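Long-range contact in putative ADP-Ribosyltransferase Scabin (PDB 5EWY), which probably transfers ADP-ribose from NAD+ to DNA, acting as a toxin of the plant pathogen Streptomyces scabiei: residues A[122-126]-A[182-186]. Coordinates in Å, arbitrary orientation, origin at the centre of the assembly. Residues are numbered along the deposited sequence.
With 5TQ (4-(8-fluoranyl-6-oxidanylidene-1,3,4,5-tetrahydrobenzo[c][1,6]naphthyridin-2-yl)butanoic acid), chain B.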
ATOM      1  N   HIS A 122       2.531  -2.085  10.779  1.00 14.26           N
ATOM      2  CA  HIS A 122       1.662  -3.242  10.924  1.00 13.36           C
ATOM      3  C   HIS A 122       0.382  -2.926  11.683  1.00 14.25           C
ATOM      4  O   HIS A 122      -0.668  -3.530  11.403  1.00 15.58           O
ATOM      5  CB  HIS A 122       2.439  -4.352  11.625  1.00 14.40           C
ATOM      6  CG  HIS A 122       1.587  -5.532  11.975  1.00 15.82           C
ATOM      7  ND1 HIS A 122       0.868  -5.610  13.146  1.00 16.19           N
ATOM      8  CD2 HIS A 122       1.272  -6.645  11.267  1.00 17.84           C
ATOM      9  CE1 HIS A 122       0.166  -6.725  13.158  1.00 17.57           C
ATOM     10  NE2 HIS A 122       0.391  -7.376  12.032  1.00 19.98           N
ATOM     11  N   ASP A 123       0.469  -2.052  12.674  1.00 15.96           N
ATOM     12  CA  ASP A 123      -0.625  -1.785  13.611  1.00 15.24           C
ATOM     13  C   ASP A 123      -1.551  -0.639  13.204  1.00 15.51           C
ATOM     14  O   ASP A 123      -2.449  -0.296  13.976  1.00 17.43           O
ATOM     15  CB  ASP A 123      -0.066  -1.496  15.004  1.00 14.93           C
ATOM     16  CG  ASP A 123       0.664  -2.662  15.581  1.00 18.77           C
ATOM     17  OD1 ASP A 123       0.333  -3.816  15.270  1.00 18.44           O
ATOM     18  OD2 ASP A 123       1.601  -2.392  16.339  1.00 30.40           O
ATOM     19  N   LEU A 124      -1.351  -0.030  12.040  1.00 14.54           N
ATOM     20  CA  LEU A 124      -2.180   1.117  11.706  1.00 13.48           C
ATOM     21  C   LEU A 124      -3.635   0.706  11.573  1.00 14.90           C
ATOM     22  O   LEU A 124      -4.537   1.543  11.731  1.00 15.43           O
ATOM     23  CB  LEU A 124      -1.669   1.785  10.424  1.00 14.40           C
ATOM     24  CG  LEU A 124      -2.302   3.179  10.168  1.00 15.32           C
ATOM     25  CD1 LEU A 124      -1.761   4.154  11.160  1.00 19.68           C
ATOM     26  CD2 LEU A 124      -1.945   3.621   8.788  1.00 16.05           C
ATOM     27  N   TYR A 125      -3.901  -0.556  11.291  1.00 14.14           N
ATOM     28  CA  TYR A 125      -5.274  -1.045  11.199  1.00 17.91           C
ATOM     29  C   TYR A 125      -6.077  -0.718  12.450  1.00 17.47           C
ATOM     30  O   TYR A 125      -7.303  -0.565  12.373  1.00 18.96           O
ATOM     31  CB  TYR A 125      -5.292  -2.569  10.937  1.00 17.68           C
ATOM     32  CG  TYR A 125      -4.954  -3.420  12.140  1.00 16.67           C
ATOM     33  CD1 TYR A 125      -5.929  -3.864  13.014  1.00 18.80           C
ATOM     34  CD2 TYR A 125      -3.643  -3.812  12.381  1.00 16.27           C
ATOM     35  CE1 TYR A 125      -5.601  -4.625  14.112  1.00 17.86           C
ATOM     36  CE2 TYR A 125      -3.313  -4.574  13.476  1.00 17.50           C
ATOM     37  CZ  TYR A 125      -4.295  -5.002  14.325  1.00 17.15           C
ATOM     38  OH  TYR A 125      -4.036  -5.731  15.457  1.00 18.36           O
ATOM     39  N   LYS A 126      -5.417  -0.583  13.604  1.00 17.06           N
ATOM     40  CA  LYS A 126      -6.118  -0.293  14.850  1.00 18.32           C
ATOM     41  C   LYS A 126      -6.753   1.089  14.838  1.00 19.30           C
ATOM     42  O   LYS A 126      -7.640   1.346  15.661  1.00 22.64           O
ATOM     43  CB  LYS A 126      -5.150  -0.414  16.033  1.00 18.52           C
ATOM     44  CG  LYS A 126      -4.568  -1.813  16.211  1.00 18.86           C
ATOM     45  CD  LYS A 126      -3.654  -1.863  17.408  1.00 19.98           C
ATOM     46  CE  LYS A 126      -3.101  -3.276  17.605  1.00 22.99           C
ATOM     47  NZ  LYS A 126      -4.133  -4.181  18.156  1.00 23.19           N
ATOM     48  N   THR A 182     -12.139  -5.307  19.723  1.00 25.75           N
ATOM     49  CA  THR A 182     -10.845  -5.216  20.377  1.00 26.34           C
ATOM     50  C   THR A 182      -9.772  -4.623  19.481  1.00 25.50           C
ATOM     51  O   THR A 182      -8.661  -4.373  19.959  1.00 24.60           O
ATOM     52  CB  THR A 182     -10.390  -6.606  20.847  1.00 26.18           C
ATOM     53  OG1 THR A 182     -10.322  -7.484  19.727  1.00 26.15           O
ATOM     54  CG2 THR A 182     -11.357  -7.174  21.893  1.00 26.06           C
ATOM     55  N   ARG A 183     -10.058  -4.398  18.201  1.00 21.62           N
ATOM     56  CA  ARG A 183      -9.050  -3.892  17.261  1.00 21.80           C
ATOM     57  C   ARG A 183      -7.813  -4.791  17.251  1.00 18.86           C
ATOM     58  O   ARG A 183      -6.681  -4.320  17.311  1.00 21.29           O
ATOM     59  CB  ARG A 183      -8.664  -2.447  17.595  1.00 25.43           C
ATOM     60  CG  ARG A 183      -9.846  -1.480  17.587  1.00 27.02           C
ATOM     61  CD  ARG A 183      -9.528  -0.161  18.275  1.00 31.42           C
ATOM     62  NE  ARG A 183      -9.000  -0.316  19.631  1.00 31.54           N
ATOM     63  CZ  ARG A 183      -9.719  -0.629  20.700  1.00 35.45           C
ATOM     64  NH1 ARG A 183     -11.035  -0.812  20.610  1.00 38.84           N
ATOM     65  NH2 ARG A 183      -9.112  -0.758  21.876  1.00 45.60           N
ATOM     66  N   THR A 184      -8.036  -6.092  17.129  1.00 17.88           N
ATOM     67  CA  THR A 184      -6.946  -7.055  17.077  1.00 17.01           C
ATOM     68  C   THR A 184      -7.145  -7.966  15.882  1.00 20.16           C
ATOM     69  O   THR A 184      -8.250  -8.146  15.388  1.00 22.73           O
ATOM     70  CB  THR A 184      -6.910  -7.896  18.358  1.00 19.76           C
ATOM     71  OG1 THR A 184      -8.154  -8.581  18.513  1.00 23.72           O
ATOM     72  CG2 THR A 184      -6.580  -7.058  19.569  1.00 21.73           C
ATOM     73  N   GLU A 185      -6.066  -8.573  15.412  1.00 17.56           N
ATOM     74  CA  GLU A 185      -6.174  -9.514  14.306  1.00 18.32           C
ATOM     75  C   GLU A 185      -6.653 -10.872  14.800  1.00 20.22           C
ATOM     76  O   GLU A 185      -6.243 -11.339  15.869  1.00 21.16           O
ATOM     77  CB  GLU A 185      -4.831  -9.677  13.584  1.00 16.11           C
ATOM     78  CG  GLU A 185      -4.407  -8.458  12.831  1.00 16.69           C
ATOM     79  CD  GLU A 185      -3.015  -8.570  12.218  1.00 17.97           C
ATOM     80  OE1 GLU A 185      -2.020  -8.788  12.954  1.00 19.52           O
ATOM     81  OE2 GLU A 185      -2.934  -8.417  10.975  1.00 17.49           O
ATOM     82  N   LYS A 186      -7.525 -11.500  14.011  1.00 19.47           N
ATOM     83  CA  LYS A 186      -8.022 -12.846  14.281  1.00 22.28           C
ATOM     84  C   LYS A 186      -7.082 -13.802  13.559  1.00 21.33           C
ATOM     85  O   LYS A 186      -7.298 -14.189  12.413  1.00 20.08           O
ATOM     86  CB  LYS A 186      -9.464 -12.995  13.834  1.00 25.61           C
ATOM     87  CG  LYS A 186     -10.399 -11.998  14.521  1.00 26.31           C
ATOM     88  CD  LYS A 186     -11.864 -12.308  14.262  1.00 30.96           C
ATOM     89  CE  LYS A 186     -12.244 -12.101  12.816  1.00 50.66           C
ATOM     90  NZ  LYS A 186     -13.713 -12.280  12.604  1.00 63.38           N
TER
HETATM   91  N12 5TQ B 301      -8.383   4.804   3.100  1.00 27.46           N
HETATM   92  C13 5TQ B 301      -8.868   3.574   3.265  1.00 35.37           C
HETATM   93  C15 5TQ B 301      -9.277   5.906   2.620  1.00 29.38           C
HETATM   94  C17 5TQ B 301      -9.972   5.511   0.206  1.00 39.96           C
HETATM   95  C01 5TQ B 301      -2.735   3.566   5.179  1.00 19.58           C
HETATM   96  C02 5TQ B 301      -2.196   4.842   5.084  1.00 19.63           C
HETATM   97  C03 5TQ B 301      -2.960   5.909   4.623  1.00 21.12           C
HETATM   98  C04 5TQ B 301      -4.274   5.691   4.231  1.00 22.44           C
HETATM   99  C05 5TQ B 301      -4.853   4.411   4.337  1.00 20.36           C
HETATM  100  C06 5TQ B 301      -4.059   3.347   4.800  1.00 19.35           C
HETATM  101  C07 5TQ B 301      -4.647   2.020   4.929  1.00 19.41           C
HETATM  102  C08 5TQ B 301      -6.218   4.157   3.942  1.00 20.85           C
HETATM  103  C09 5TQ B 301      -6.702   2.826   4.087  1.00 23.81           C
HETATM  104  N10 5TQ B 301      -5.920   1.817   4.543  1.00 18.61           N
HETATM  105  C11 5TQ B 301      -7.117   5.118   3.461  1.00 25.78           C
HETATM  106  C14 5TQ B 301      -8.075   2.561   3.697  1.00 22.58           C
HETATM  107  C16 5TQ B 301     -10.393   5.513   1.662  1.00 39.05           C
HETATM  108  C18 5TQ B 301      -9.346   4.188  -0.185  1.00 44.55           C
HETATM  109  O19 5TQ B 301      -3.960   1.054   5.355  1.00 17.62           O
HETATM  110  F20 5TQ B 301      -0.931   5.043   5.458  1.00 21.50           F
HETATM  111  O21 5TQ B 301      -9.689   3.644  -1.268  1.00 32.28           O
HETATM  112  O22 5TQ B 301      -8.510   3.657   0.568  1.00 26.11           O
HETATM  113  O   HOH W   1      -5.871  -3.201  20.203  1.00 33.73           O
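Start with Lys-126, in the 3-10 turn between strands 115-119 and 133-137. Its CB touches Arg-183 CB at 4.3 Å, and the side chain then bends at its end so that NZ donates a hydrogen bond to Arg-183 O at 2.7 Å. The same NZ bonds to Tyr-125 OH (3.1 Å) and to a water (2.9 Å) that passes a hydrogen bond on to Thr-182 O (3.0 Å), so the ammonium group ties the turn to the hairpin both directly and through solvent.

Arg-183 takes the left-handed helical conformation expected at position 1 of a G1 beta bulge: it and Thr-184 both face Asp-179, where strands 172-179 and 184-192 meet in a hairpin at the edge of the four-stranded antiparallel sheet.

Further along, Glu-185 extends past the buried Tyr-125. Its CG makes an off-centre CH-pi contact, 4.3 Å from the ring centroid, and its OE1 comes to 2.9 Å from His-122 NE2; Tyr-136 OH hydrogen-bonds to both Glu-185 OE2 and His-122 NE2. Through its other ring nitrogen, ND1, His-122 donates to Asp-123 OD1 at 2.8 Å. Leu-124, out of reach of 182-186, lines the inhibitor pocket instead, its CD2 3.7 Å from C01 of 5TQ.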